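PDB 3X17: endoglucanase from Uncultured bacterium, which probably hydrolyses internal beta-1,4-glucosidic bonds of cellulose, as a family 9 glycoside hydrolase with an N-terminal Ig-like domain. Local coordinates for residues Lys393-Pro396 with Ala397-Ala400. Sequence-based numbering, arbitrary orientation.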
loop_
_atom_site.group_PDB
_atom_site.type_symbol
_atom_site.label_atom_id
_atom_site.label_comp_id
_atom_site.label_asym_id
_atom_site.label_seq_id
_atom_site.Cartn_x
_atom_site.Cartn_y
_atom_site.Cartn_z
ATOM N N LYS A 393 -0.334 25.227 17.540
ATOM C CA LYS A 393 -0.067 25.570 18.937
ATOM C C LYS A 393 0.347 24.338 19.739
ATOM O O LYS A 393 -0.179 24.074 20.823
ATOM C CB LYS A 393 -1.289 26.251 19.568
ATOM C CG LYS A 393 -1.557 27.657 19.029
ATOM C CD LYS A 393 -1.741 28.682 20.157
ATOM C CE LYS A 393 -3.053 28.460 20.937
ATOM N NZ LYS A 393 -3.332 29.550 21.933
ATOM N N GLY A 394 1.298 23.591 19.186
ATOM C CA GLY A 394 1.857 22.414 19.846
ATOM C C GLY A 394 2.934 22.730 20.865
ATOM O O GLY A 394 2.978 23.825 21.410
ATOM N N ASP A 395 3.624 21.685 21.299
ATOM C CA ASP A 395 4.758 21.802 22.191
ATOM C C ASP A 395 6.024 21.806 21.340
ATOM O O ASP A 395 6.269 20.865 20.590
ATOM C CB ASP A 395 4.793 20.619 23.151
ATOM C CG ASP A 395 5.958 20.679 24.120
ATOM O OD1 ASP A 395 7.090 21.021 23.720
ATOM O OD2 ASP A 395 5.743 20.356 25.300
ATOM N N PRO A 396 6.802 22.898 21.410
ATOM C CA PRO A 396 7.877 23.035 20.423
ATOM C C PRO A 396 8.981 22.018 20.626
ATOM O O PRO A 396 9.603 21.583 19.657
ATOM C CB PRO A 396 8.368 24.473 20.610
ATOM C CG PRO A 396 7.848 24.927 21.938
ATOM C CD PRO A 396 6.555 24.143 22.165
ATOM N N ALA A 397 9.166 21.552 21.859
ATOM C CA ALA A 397 10.157 20.487 22.103
ATOM C C ALA A 397 9.689 19.118 21.565
ATOM O O ALA A 397 10.506 18.302 21.108
ATOM C CB ALA A 397 10.521 20.397 23.611
ATOM N N ILE A 398 8.382 18.865 21.607
ATOM C CA ILE A 398 7.840 17.621 21.012
ATOM C C ILE A 398 7.951 17.680 19.492
ATOM O O ILE A 398 8.536 16.786 18.853
ATOM C CB ILE A 398 6.370 17.355 21.429
ATOM C CG1 ILE A 398 6.300 17.051 22.931
ATOM C CG2 ILE A 398 5.785 16.176 20.620
ATOM C CD1 ILE A 398 4.864 17.086 23.524
ATOM N N ARG A 399 7.560 18.833 18.949
ATOM C CA ARG A 399 7.590 19.022 17.529
ATOM C C ARG A 399 8.992 18.774 17.009
ATOM O O ARG A 399 9.166 18.031 16.035
ATOM C CB ARG A 399 7.074 20.389 17.128
ATOM C CG ARG A 399 7.388 20.722 15.679
ATOM C CD ARG A 399 6.279 21.512 14.979
ATOM N NE ARG A 399 5.425 22.288 15.879
ATOM C CZ ARG A 399 4.089 22.367 15.766
ATOM N NH1 ARG A 399 3.445 21.648 14.843
ATOM N NH2 ARG A 399 3.383 23.124 16.609
ATOM N N ALA A 400 9.997 19.288 17.722
ATOM C CA ALA A 400 11.393 19.120 17.293
ATOM C C ALA A 400 11.827 17.672 17.381
ATOM O O ALA A 400 12.599 17.211 16.557
ATOM C CB ALA A 400 12.359 20.016 18.113
#
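Asp-395 O accepts from Arg-399 N at 2.9 Å and Pro-396 O from Ala-400 N at 3.0 Å, so the chain passes from loop into the first turn of helix 396-418. Asp-395 is the N-cap. Its CG lies anti to the backbone N (chi1 -180°), which turns the carboxylate back over the start of the helix. There OD1 accepts two backbone N-H groups. The bond from Ala-397 N to Asp-395 OD1 is short, 2.8 Å, but bent and weak. The one from Ile-398 N to Asp-395 OD1 is longer, 3.3 Å, and straighter, and comes from above the carboxylate plane. Ile-398 crosses the aspartate side chain at about a right angle, with CD1 3.6 Å from Asp-395 CB. The same isoleucine packs on Tyr-387 and on helix 354-366. The bent side chain of Arg-399 runs back to the loop, and its NH2 lies 3.6 Å from Gly-394 CA. Its NH1 bonds to Gly-391 O, just past helix 381-390. Tyr-387 OH of that helix bonds to Asp-395 N and ties the loop to it. This is an N-capped helix start at the protein surface. The carboxylate satisfies first-turn N-H groups, and its negative charge probably interacts favourably with the helix dipole.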